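Local coordinates for lipid-transfer protein (Thermomonospora curvata, PDB 6OK1), which is of unknown function but belongs to the thiolase superfamily, combining an N-terminal and a C-terminal thiolase-like domain in each chain, at residues G84-T89 with N349-A354; R203-P208 with L212-E217; K317-D322 with G328-C333. One frame throughout, in Å; residues are numbered along the deposited sequence.

Interaction 1. Residues G84-T89 with N349-A354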
ATOM      1  N   GLY A  84      -3.457   7.000   9.851  1.00 19.21           N
ATOM      2  CA  GLY A  84      -4.860   6.624   9.655  1.00 17.82           C
ATOM      3  C   GLY A  84      -5.045   5.121   9.593  1.00 20.95           C
ATOM      4  O   GLY A  84      -6.138   4.582   9.830  1.00 20.98           O
ATOM      5  N   ALA A  85      -3.973   4.422   9.217  1.00 19.27           N
ATOM      6  CA  ALA A  85      -4.043   3.004   8.942  1.00 16.96           C
ATOM      7  C   ALA A  85      -3.951   2.090  10.160  1.00 18.64           C
ATOM      8  O   ALA A  85      -4.198   0.887  10.024  1.00 19.75           O
ATOM      9  CB  ALA A  85      -2.894   2.625   7.988  1.00 19.43           C
ATOM     10  N   ALA A  86      -3.559   2.600  11.326  1.00 20.78           N
ATOM     11  CA  ALA A  86      -3.118   1.718  12.397  1.00 21.53           C
ATOM     12  C   ALA A  86      -4.170   0.675  12.746  1.00 22.52           C
ATOM     13  O   ALA A  86      -3.871  -0.520  12.832  1.00 21.46           O
ATOM     14  CB  ALA A  86      -2.756   2.547  13.633  1.00 20.65           C
ATOM     15  N   CYS A  87      -5.408   1.113  12.977  1.00 20.39           N
ATOM     16  CA  CYS A  87      -6.462   0.170  13.343  1.00 22.78           C
ATOM     17  C   CYS A  87      -6.932  -0.636  12.132  1.00 21.23           C
ATOM     18  O   CYS A  87      -7.354  -1.792  12.279  1.00 22.29           O
ATOM     19  CB  CYS A  87      -7.605   0.939  13.980  1.00 22.68           C
ATOM     20  SG  CYS A  87      -7.171   1.558  15.632  1.00 24.68           S
ATOM     21  N   GLY A  88      -6.831  -0.050  10.940  1.00 20.72           N
ATOM     22  CA  GLY A  88      -7.108  -0.786   9.720  1.00 21.12           C
ATOM     23  C   GLY A  88      -6.239  -2.013   9.529  1.00 20.37           C
ATOM     24  O   GLY A  88      -6.706  -3.019   8.982  1.00 19.82           O
ATOM     25  N   THR A  89      -4.977  -1.976   9.987  1.00 21.98           N
ATOM     26  CA  THR A  89      -4.151  -3.171   9.828  1.00 20.02           C
ATOM     27  C   THR A  89      -4.730  -4.315  10.637  1.00 20.24           C
ATOM     28  O   THR A  89      -4.732  -5.476  10.201  1.00 19.53           O
ATOM     29  CB  THR A  89      -2.683  -2.941  10.222  1.00 19.90           C
ATOM     30  OG1 THR A  89      -2.562  -2.743  11.638  1.00 21.43           O
ATOM     31  CG2 THR A  89      -2.059  -1.798   9.433  1.00 20.76           C
ATOM     32  N   ASN A 349       1.360   1.764  18.823  1.00 24.65           N
ATOM     33  CA  ASN A 349       1.590   1.564  20.244  1.00 21.80           C
ATOM     34  C   ASN A 349       0.339   1.845  21.073  1.00 25.17           C
ATOM     35  O   ASN A 349       0.197   1.283  22.156  1.00 23.99           O
ATOM     36  CB  ASN A 349       2.785   2.403  20.738  1.00 25.48           C
ATOM     37  CG  ASN A 349       2.666   3.885  20.397  1.00 21.46           C
ATOM     38  OD1 ASN A 349       2.300   4.249  19.291  1.00 21.70           O
ATOM     39  ND2 ASN A 349       3.021   4.750  21.354  1.00 21.26           N
ATOM     40  N   GLY A 350      -0.609   2.621  20.549  1.00 24.55           N
ATOM     41  CA  GLY A 350      -1.873   2.794  21.246  1.00 24.66           C
ATOM     42  C   GLY A 350      -2.735   1.548  21.214  1.00 23.39           C
ATOM     43  O   GLY A 350      -3.454   1.256  22.173  1.00 24.66           O
ATOM     44  N   ILE A 351      -2.700   0.808  20.108  1.00 22.72           N
ATOM     45  CA  ILE A 351      -3.426  -0.458  20.075  1.00 21.47           C
ATOM     46  C   ILE A 351      -2.855  -1.395  21.127  1.00 28.67           C
ATOM     47  O   ILE A 351      -3.594  -2.076  21.833  1.00 24.36           O
ATOM     48  CB  ILE A 351      -3.382  -1.075  18.657  1.00 22.48           C
ATOM     49  CG1 ILE A 351      -3.979  -0.097  17.629  1.00 21.73           C
ATOM     50  CG2 ILE A 351      -4.156  -2.375  18.626  1.00 22.88           C
ATOM     51  CD1 ILE A 351      -3.828  -0.514  16.151  1.00 24.08           C
ATOM     52  N   ALA A 352      -1.531  -1.425  21.265  1.00 24.48           N
ATOM     53  CA  ALA A 352      -0.920  -2.277  22.285  1.00 27.90           C
ATOM     54  C   ALA A 352      -1.409  -1.905  23.681  1.00 28.16           C
ATOM     55  O   ALA A 352      -1.690  -2.786  24.497  1.00 27.46           O
ATOM     56  CB  ALA A 352       0.595  -2.173  22.198  1.00 26.26           C
ATOM     57  N   GLU A 353      -1.507  -0.600  23.981  1.00 26.83           N
ATOM     58  CA  GLU A 353      -1.998  -0.188  25.294  1.00 30.00           C
ATOM     59  C   GLU A 353      -3.431  -0.653  25.509  1.00 29.18           C
ATOM     60  O   GLU A 353      -3.782  -1.102  26.600  1.00 28.30           O
ATOM     61  CB  GLU A 353      -1.902   1.331  25.465  1.00 25.50           C
ATOM     62  CG  GLU A 353      -2.570   1.883  26.735  1.00 23.99           C
ATOM     63  CD  GLU A 353      -1.861   1.478  28.034  1.00 32.26           C
ATOM     64  OE1 GLU A 353      -0.759   0.891  28.000  1.00 26.85           O
ATOM     65  OE2 GLU A 353      -2.432   1.762  29.097  1.00 30.20           O
ATOM     66  N   ALA A 354      -4.268  -0.572  24.470  1.00 27.18           N
ATOM     67  CA  ALA A 354      -5.640  -1.063  24.579  1.00 25.53           C
ATOM     68  C   ALA A 354      -5.659  -2.541  24.934  1.00 27.25           C
ATOM     69  O   ALA A 354      -6.492  -2.998  25.725  1.00 28.36           O
ATOM     70  CB  ALA A 354      -6.369  -0.813  23.258  1.00 26.16           C
TER

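Interaction 2. Residues R203-P208 with L212-E217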
ATOM      1  N   ARG A 203       6.384  27.680  23.403  1.00 21.69           N
ATOM      2  CA  ARG A 203       6.397  28.591  22.266  1.00 24.69           C
ATOM      3  C   ARG A 203       5.338  28.201  21.239  1.00 23.29           C
ATOM      4  O   ARG A 203       4.934  27.043  21.144  1.00 22.90           O
ATOM      5  CB  ARG A 203       7.779  28.597  21.610  1.00 24.19           C
ATOM      6  CG  ARG A 203       8.079  27.351  20.806  1.00 24.59           C
ATOM      7  CD  ARG A 203       9.506  27.341  20.313  1.00 26.63           C
ATOM      8  NE  ARG A 203       9.776  28.522  19.509  1.00 31.51           N
ATOM      9  CZ  ARG A 203      10.963  28.813  18.996  1.00 41.72           C
ATOM     10  NH1 ARG A 203      11.992  27.990  19.178  1.00 33.30           N
ATOM     11  NH2 ARG A 203      11.123  29.936  18.319  1.00 32.91           N
ATOM     12  N   TRP A 204       4.864  29.191  20.482  1.00 22.40           N
ATOM     13  CA  TRP A 204       3.976  28.900  19.365  1.00 22.22           C
ATOM     14  C   TRP A 204       4.741  28.160  18.284  1.00 24.01           C
ATOM     15  O   TRP A 204       5.869  28.518  17.948  1.00 26.83           O
ATOM     16  CB  TRP A 204       3.389  30.181  18.773  1.00 23.83           C
ATOM     17  CG  TRP A 204       2.401  30.892  19.626  1.00 25.74           C
ATOM     18  CD1 TRP A 204       2.521  32.151  20.141  1.00 36.36           C
ATOM     19  CD2 TRP A 204       1.111  30.412  20.031  1.00 24.76           C
ATOM     20  NE1 TRP A 204       1.397  32.476  20.865  1.00 32.68           N
ATOM     21  CE2 TRP A 204       0.517  31.422  20.819  1.00 31.41           C
ATOM     22  CE3 TRP A 204       0.421  29.223  19.832  1.00 28.56           C
ATOM     23  CZ2 TRP A 204      -0.748  31.282  21.369  1.00 29.71           C
ATOM     24  CZ3 TRP A 204      -0.823  29.079  20.388  1.00 26.36           C
ATOM     25  CH2 TRP A 204      -1.402  30.111  21.146  1.00 27.03           C
ATOM     26  N   ILE A 205       4.097  27.142  17.718  1.00 21.16           N
ATOM     27  CA  ILE A 205       4.562  26.513  16.489  1.00 19.61           C
ATOM     28  C   ILE A 205       3.749  27.145  15.361  1.00 27.13           C
ATOM     29  O   ILE A 205       4.277  27.895  14.523  1.00 24.25           O
ATOM     30  CB  ILE A 205       4.409  24.985  16.572  1.00 21.63           C
ATOM     31  CG1 ILE A 205       5.295  24.418  17.694  1.00 23.93           C
ATOM     32  CG2 ILE A 205       4.747  24.312  15.246  1.00 23.52           C
ATOM     33  CD1 ILE A 205       6.772  24.739  17.522  1.00 26.45           C
ATOM     34  N   VAL A 206       2.449  26.880  15.359  1.00 23.09           N
ATOM     35  CA  VAL A 206       1.514  27.489  14.418  1.00 22.00           C
ATOM     36  C   VAL A 206       0.213  27.708  15.171  1.00 20.12           C
ATOM     37  O   VAL A 206      -0.401  26.744  15.649  1.00 22.01           O
ATOM     38  CB  VAL A 206       1.299  26.617  13.165  1.00 23.81           C
ATOM     39  CG1 VAL A 206       1.074  25.137  13.515  1.00 22.69           C
ATOM     40  CG2 VAL A 206       0.135  27.148  12.326  1.00 21.61           C
ATOM     41  N   GLU A 207      -0.183  28.970  15.330  1.00 21.57           N
ATOM     42  CA  GLU A 207      -1.363  29.242  16.125  1.00 21.03           C
ATOM     43  C   GLU A 207      -2.531  28.464  15.536  1.00 23.11           C
ATOM     44  O   GLU A 207      -2.718  28.482  14.310  1.00 24.78           O
ATOM     45  CB  GLU A 207      -1.702  30.735  16.152  1.00 22.92           C
ATOM     46  CG  GLU A 207      -0.598  31.596  16.779  1.00 29.79           C
ATOM     47  CD  GLU A 207      -0.998  33.069  16.885  1.00 29.15           C
ATOM     48  OE1 GLU A 207      -2.138  33.351  17.301  1.00 41.04           O
ATOM     49  OE2 GLU A 207      -0.194  33.937  16.510  1.00 29.03           O
ATOM     50  N   PRO A 208      -3.358  27.808  16.363  1.00 22.65           N
ATOM     51  CA  PRO A 208      -3.398  27.881  17.839  1.00 20.98           C
ATOM     52  C   PRO A 208      -2.650  26.775  18.580  1.00 25.57           C
ATOM     53  O   PRO A 208      -3.044  26.422  19.697  1.00 26.41           O
ATOM     54  CB  PRO A 208      -4.890  27.775  18.123  1.00 24.05           C
ATOM     55  CG  PRO A 208      -5.359  26.789  17.066  1.00 25.36           C
ATOM     56  CD  PRO A 208      -4.585  27.177  15.832  1.00 24.48           C
ATOM     57  N   LEU A 212       3.872  22.213  23.023  1.00 22.64           N
ATOM     58  CA  LEU A 212       3.404  21.060  23.774  1.00 22.89           C
ATOM     59  C   LEU A 212       2.052  20.511  23.286  1.00 23.27           C
ATOM     60  O   LEU A 212       1.568  19.539  23.866  1.00 24.71           O
ATOM     61  CB  LEU A 212       3.356  21.400  25.283  1.00 23.08           C
ATOM     62  CG  LEU A 212       4.738  21.355  25.932  1.00 28.66           C
ATOM     63  CD1 LEU A 212       4.680  21.941  27.318  1.00 29.48           C
ATOM     64  CD2 LEU A 212       5.262  19.929  25.991  1.00 38.71           C
ATOM     65  N   ASP A 213       1.470  21.057  22.199  1.00 22.61           N
ATOM     66  CA  ASP A 213       0.347  20.415  21.505  1.00 21.24           C
ATOM     67  C   ASP A 213       0.804  19.399  20.473  1.00 21.26           C
ATOM     68  O   ASP A 213      -0.043  18.707  19.891  1.00 23.91           O
ATOM     69  CB  ASP A 213      -0.512  21.466  20.794  1.00 24.20           C
ATOM     70  CG  ASP A 213      -1.269  22.317  21.761  1.00 24.30           C
ATOM     71  OD1 ASP A 213      -1.922  21.718  22.628  1.00 22.97           O
ATOM     72  OD2 ASP A 213      -1.180  23.558  21.660  1.00 24.22           O
ATOM     73  N   CYS A 214       2.111  19.297  20.238  1.00 24.69           N
ATOM     74  CA  CYS A 214       2.675  18.547  19.125  1.00 21.76           C
ATOM     75  C   CYS A 214       3.546  17.422  19.647  1.00 27.27           C
ATOM     76  O   CYS A 214       4.391  17.654  20.510  1.00 30.66           O
ATOM     77  CB  CYS A 214       3.539  19.435  18.232  1.00 22.43           C
ATOM     78  SG  CYS A 214       2.707  20.899  17.635  1.00 24.76           S
ATOM     79  N   CYS A 215       3.380  16.223  19.091  1.00 24.37           N
ATOM     80  CA  CYS A 215       4.245  15.125  19.517  1.00 30.90           C
ATOM     81  C   CYS A 215       5.593  15.199  18.781  1.00 29.20           C
ATOM     82  O   CYS A 215       5.740  15.841  17.741  1.00 25.34           O
ATOM     83  CB  CYS A 215       3.559  13.758  19.302  1.00 25.38           C
ATOM     84  SG  CYS A 215       3.542  13.203  17.609  1.00 28.56           S
ATOM     85  N   GLN A 216       6.601  14.570  19.364  1.00 24.07           N
ATOM     86  CA  GLN A 216       7.906  14.478  18.718  1.00 24.09           C
ATOM     87  C   GLN A 216       7.979  13.183  17.916  1.00 24.36           C
ATOM     88  O   GLN A 216       7.196  12.250  18.120  1.00 27.58           O
ATOM     89  CB  GLN A 216       9.033  14.482  19.755  1.00 29.50           C
ATOM     90  CG  GLN A 216       9.145  15.726  20.653  1.00 35.58           C
ATOM     91  CD  GLN A 216      10.418  15.702  21.513  1.00 98.04           C
ATOM     92  OE1 GLN A 216      11.270  14.834  21.351  1.00 49.09           O
ATOM     93  NE2 GLN A 216      10.542  16.653  22.427  1.00 42.40           N
ATOM     94  N   GLU A 217       8.940  13.125  17.006  1.00 23.29           N
ATOM     95  CA  GLU A 217       9.143  11.903  16.252  1.00 21.98           C
ATOM     96  C   GLU A 217       9.923  10.871  17.070  1.00 23.99           C
ATOM     97  O   GLU A 217      10.624  11.190  18.040  1.00 25.32           O
ATOM     98  CB  GLU A 217       9.880  12.207  14.959  1.00 21.92           C
ATOM     99  CG  GLU A 217       9.182  13.292  14.132  1.00 31.26           C
ATOM    100  CD  GLU A 217       9.787  13.495  12.785  1.00 50.32           C
ATOM    101  OE1 GLU A 217      10.980  13.865  12.728  1.00 56.13           O
ATOM    102  OE2 GLU A 217       9.061  13.281  11.787  1.00 81.67           O
TER
HETATM  103  O   HOH W   1      -3.190  25.220  22.113  1.00 21.35           O

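Interaction 3. Residues K317-D322 with G328-C333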
ATOM      1  N   LYS A 317     -14.759  20.265  25.290  1.00 25.12           N
ATOM      2  CA  LYS A 317     -13.982  21.057  26.231  1.00 25.70           C
ATOM      3  C   LYS A 317     -14.538  20.904  27.641  1.00 29.68           C
ATOM      4  O   LYS A 317     -13.784  20.863  28.622  1.00 31.97           O
ATOM      5  CB  LYS A 317     -13.980  22.529  25.822  1.00 27.98           C
ATOM      6  CG  LYS A 317     -15.356  23.198  25.889  1.00 29.10           C
ATOM      7  CD  LYS A 317     -15.294  24.611  25.270  1.00 31.29           C
ATOM      8  CE  LYS A 317     -16.660  25.300  25.272  1.00 34.07           C
ATOM      9  NZ  LYS A 317     -17.117  25.513  26.673  1.00 53.99           N
ATOM     10  N   ASP A 318     -15.854  20.775  27.749  1.00 29.82           N
ATOM     11  CA  ASP A 318     -16.493  20.608  29.055  1.00 33.21           C
ATOM     12  C   ASP A 318     -16.295  19.197  29.599  1.00 30.75           C
ATOM     13  O   ASP A 318     -16.012  19.019  30.790  1.00 36.42           O
ATOM     14  CB  ASP A 318     -17.974  20.949  28.922  1.00 32.21           C
ATOM     15  CG  ASP A 318     -18.195  22.320  28.324  1.00 53.20           C
ATOM     16  OD1 ASP A 318     -17.665  23.296  28.881  1.00 41.04           O
ATOM     17  OD2 ASP A 318     -18.869  22.431  27.285  1.00 46.68           O
ATOM     18  N   PHE A 319     -16.428  18.187  28.734  1.00 32.68           N
ATOM     19  CA  PHE A 319     -16.160  16.802  29.105  1.00 27.05           C
ATOM     20  C   PHE A 319     -14.752  16.653  29.663  1.00 28.66           C
ATOM     21  O   PHE A 319     -14.546  15.971  30.674  1.00 32.34           O
ATOM     22  CB  PHE A 319     -16.381  15.915  27.872  1.00 29.99           C
ATOM     23  CG  PHE A 319     -16.293  14.435  28.130  1.00 30.90           C
ATOM     24  CD1 PHE A 319     -17.382  13.739  28.597  1.00 32.57           C
ATOM     25  CD2 PHE A 319     -15.124  13.733  27.855  1.00 27.75           C
ATOM     26  CE1 PHE A 319     -17.312  12.371  28.815  1.00 40.08           C
ATOM     27  CE2 PHE A 319     -15.052  12.368  28.059  1.00 31.13           C
ATOM     28  CZ  PHE A 319     -16.140  11.686  28.534  1.00 35.54           C
ATOM     29  N   ILE A 320     -13.772  17.314  29.037  1.00 29.80           N
ATOM     30  CA  ILE A 320     -12.382  17.198  29.472  1.00 24.76           C
ATOM     31  C   ILE A 320     -12.150  17.986  30.763  1.00 29.00           C
ATOM     32  O   ILE A 320     -11.499  17.506  31.697  1.00 36.32           O
ATOM     33  CB  ILE A 320     -11.437  17.666  28.354  1.00 24.31           C
ATOM     34  CG1 ILE A 320     -11.590  16.717  27.163  1.00 27.93           C
ATOM     35  CG2 ILE A 320      -9.990  17.761  28.851  1.00 27.42           C
ATOM     36  CD1 ILE A 320     -10.864  17.209  25.894  1.00 25.53           C
ATOM     37  N   ALA A 321     -12.655  19.218  30.823  1.00 29.40           N
ATOM     38  CA  ALA A 321     -12.463  20.034  32.020  1.00 32.31           C
ATOM     39  C   ALA A 321     -13.061  19.383  33.263  1.00 34.25           C
ATOM     40  O   ALA A 321     -12.556  19.601  34.371  1.00 36.78           O
ATOM     41  CB  ALA A 321     -13.075  21.409  31.815  1.00 31.25           C
ATOM     42  N   ASP A 322     -14.120  18.590  33.103  1.00 35.00           N
ATOM     43  CA  ASP A 322     -14.747  17.873  34.211  1.00 34.37           C
ATOM     44  C   ASP A 322     -13.950  16.665  34.699  1.00 37.30           C
ATOM     45  O   ASP A 322     -14.395  16.001  35.641  1.00 39.24           O
ATOM     46  CB  ASP A 322     -16.143  17.392  33.815  1.00 38.70           C
ATOM     47  CG  ASP A 322     -17.147  18.528  33.662  1.00 66.92           C
ATOM     48  OD1 ASP A 322     -16.821  19.682  33.989  1.00 50.10           O
ATOM     49  OD2 ASP A 322     -18.271  18.261  33.203  1.00 48.92           O
ATOM     50  N   GLY A 328      -9.517   8.044  37.182  1.00 42.70           N
ATOM     51  CA  GLY A 328     -10.731   7.870  37.954  1.00 53.66           C
ATOM     52  C   GLY A 328     -11.998   8.394  37.320  1.00 50.59           C
ATOM     53  O   GLY A 328     -13.057   8.332  37.946  1.00 46.77           O
ATOM     54  N   GLY A 329     -11.934   8.908  36.089  1.00 44.97           N
ATOM     55  CA  GLY A 329     -13.092   9.493  35.450  1.00 32.72           C
ATOM     56  C   GLY A 329     -13.882   8.493  34.623  1.00 31.97           C
ATOM     57  O   GLY A 329     -13.615   7.291  34.605  1.00 38.51           O
ATOM     58  N   ARG A 330     -14.889   9.023  33.927  1.00 36.69           N
ATOM     59  CA  ARG A 330     -15.793   8.165  33.175  1.00 40.80           C
ATOM     60  C   ARG A 330     -15.083   7.490  32.004  1.00 35.36           C
ATOM     61  O   ARG A 330     -15.424   6.353  31.645  1.00 35.07           O
ATOM     62  CB  ARG A 330     -16.999   8.988  32.694  1.00 47.23           C
ATOM     63  CG  ARG A 330     -17.967   8.260  31.774  1.00 75.05           C
ATOM     64  CD  ARG A 330     -17.708   8.639  30.333  1.00110.36           C
ATOM     65  NE  ARG A 330     -18.498   7.866  29.377  1.00108.26           N
ATOM     66  CZ  ARG A 330     -18.270   6.592  29.076  1.00 45.62           C
ATOM     67  NH1 ARG A 330     -17.290   5.925  29.671  1.00 50.00           N
ATOM     68  NH2 ARG A 330     -19.023   5.978  28.171  1.00 53.57           N
ATOM     69  N   LEU A 331     -14.093   8.148  31.406  1.00 30.63           N
ATOM     70  CA  LEU A 331     -13.456   7.648  30.187  1.00 28.52           C
ATOM     71  C   LEU A 331     -11.948   7.818  30.295  1.00 29.32           C
ATOM     72  O   LEU A 331     -11.350   8.679  29.634  1.00 28.93           O
ATOM     73  CB  LEU A 331     -13.985   8.367  28.945  1.00 29.78           C
ATOM     74  CG  LEU A 331     -13.580   7.695  27.618  1.00 27.81           C
ATOM     75  CD1 LEU A 331     -14.289   6.356  27.442  1.00 32.01           C
ATOM     76  CD2 LEU A 331     -13.843   8.583  26.378  1.00 32.63           C
ATOM     77  N   PRO A 332     -11.304   6.998  31.122  1.00 30.68           N
ATOM     78  CA  PRO A 332      -9.842   7.006  31.207  1.00 27.64           C
ATOM     79  C   PRO A 332      -9.241   6.932  29.819  1.00 28.49           C
ATOM     80  O   PRO A 332      -9.617   6.084  29.009  1.00 30.01           O
ATOM     81  CB  PRO A 332      -9.526   5.744  32.019  1.00 35.43           C
ATOM     82  CG  PRO A 332     -10.737   5.502  32.832  1.00 39.12           C
ATOM     83  CD  PRO A 332     -11.904   5.975  32.004  1.00 31.80           C
ATOM     84  N   CYS A 333      -8.306   7.834  29.545  1.00 27.09           N
ATOM     85  CA  CYS A 333      -7.849   8.054  28.182  1.00 25.28           C
ATOM     86  C   CYS A 333      -6.336   8.035  28.113  1.00 22.99           C
ATOM     87  O   CYS A 333      -5.652   8.643  28.944  1.00 28.96           O
ATOM     88  CB  CYS A 333      -8.391   9.380  27.682  1.00 28.21           C
ATOM     89  SG  CYS A 333      -7.966   9.765  25.944  1.00 28.31           S
TER

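Interaction 1. Residues G84-T89 with N349-A354
Ile351 drives the end of its side chain between Ala86 and Cys87, making the contact between helix 86-98 and helix 348-359. These are the buried central helices of the thiolase fold, one from each thiolase-like half of the chain. The CA atoms of Cys87 and Ile351 come to 7.4 Å, a close helix approach that the small alanine permits, and one long aliphatic branch spans the interval. Ile351 has CG1 beside its backbone N (chi1 -58°) and then runs on extended, which carries CD1 outward to the N-terminal part of 86-98. There Ile351 CD1 comes to 3.3 Å from Ala86 O, a close van der Waals approach of a methyl to a carbonyl oxygen. The same methyl lies 4.1 Å from Ala86 CB, while Cys87 SG flanks the branch, 4.0 Å from Ile351 CD1 and 4.1 Å from Ile351 CG1. The polarisable, slim thiol side chain fills the flank without bulk; isoleucine offers reach together with apolar character.

Further out, Cys87 and Ile351 both pack on Leu385 and Val374, in the adjoining strands 382-388 and 371-375, whereas Ala86 leans on Phe54 of strand 50-54. Past the contact on helix 348-359, the buried carboxylate of Glu353 is paired with Arg356 and also receives bonds from Thr335 and Ser362.

The carbonyl of Ala86 is itself held from within its own segment. Although it meets a methyl across the contact, this buried oxygen still has a polar partner: Thr89 OG1 donates a 2.8 Å hydrogen bond to Ala86 O, with an angle of 147° at the oxygen and the donor tilted 24° from the carbonyl plane.

Interaction 2. Residues R203-P208 with L212-E217
Pro208 and Asp213 meet through a single water on the better-buried side of this contact. Pro208 O and Asp213 OD2 are 3.9 Å apart, and the water donates to both, at 2.7 Å from Pro208 O and 2.6 Å from Asp213 OD2. The aspartate suits the place because both its oxygens find donors or polar partners: OD2 also accepts from the backbone N of His210, while OD1 is bonded to Thr298 and His199, which fixes the carboxylate's rotation. Pro208 follows a cis peptide bond and packs its ring on helix 148-163; its carbonyl oxygen lies in the plane of the Trp204 ring, at the edge. Glu207 CG sits 3.9 Å above one face of the Trp204 ring, which also stacks with His210.

Ile205 and Val206 both face Leu209, a classic beta bulge, at the corner where this thiolase-family loop turns. Val206 and the following Glu207 pair with an antiparallel strand of a neighbouring subunit, so the sheet continues across the interface.

The Ile205-Cys214 part is looser. Both residues are partly exposed, and they touch by a single distant apolar approach, Ile205 CG1 standing 4.4 Å from Cys214 SG.

Interaction 3. Residues K317-D322 with G328-C333
An aromatic edge set against two aliphatic groups joins helix 316-321 to the loop that follows it, in the C-terminal thiolase-like part of the fold and near its periphery. Phe319 reaches across from the helix, and Arg330 and Leu331 receive it. With CG anti to the backbone N (chi1 -173°), the far end of the ring is brought close to the returning chain and presents its CZ corner rather than a face. Leu331 CB lies in the ring plane at that edge, 4.0 Å from Phe319 CZ, and the leucine side chain stands roughly at right angles to that of the phenylalanine.

Both residues also pack on Leu305 of helix 301-307, so the apolar patch extends to that helix; a flat phenyl and a branched leucine suit such a place. Asn324, between the two segments, helps hold the turn, its ND2 bonding to Phe319 O.

Arg330 serves here through its CD methylene. Its guanidinium is turned 64° from the phenyl plane and is drawn off to Ile288 O through NH1, with a weak hydrogen bond from NH2 to Pro285 O. The chain is bent at chi2 (-100°), and Arg330 CD thereby comes to 3.9 Å from Phe319 CZ and 4.0 Å from Phe319 CE1.

Following the chain from its N terminus, 84-89 comes first, and its partner 349-354 arrives 260 residues later. Interaction 1 thus closes a very long loop and ties the N-terminal thiolase-like half to the C-terminal one near the centre of the molecule. Both other contacts are nested inside that loop and are local. Interaction 2 closes a short reversal around strand 209-210 in the N-terminal part, beside a subunit interface; interaction 3, later and in series with it, closes a turn after helix 316-321 in the C-terminal part. The three centres lie about 22 to 23 Å from one another, and none of the contacts touches another.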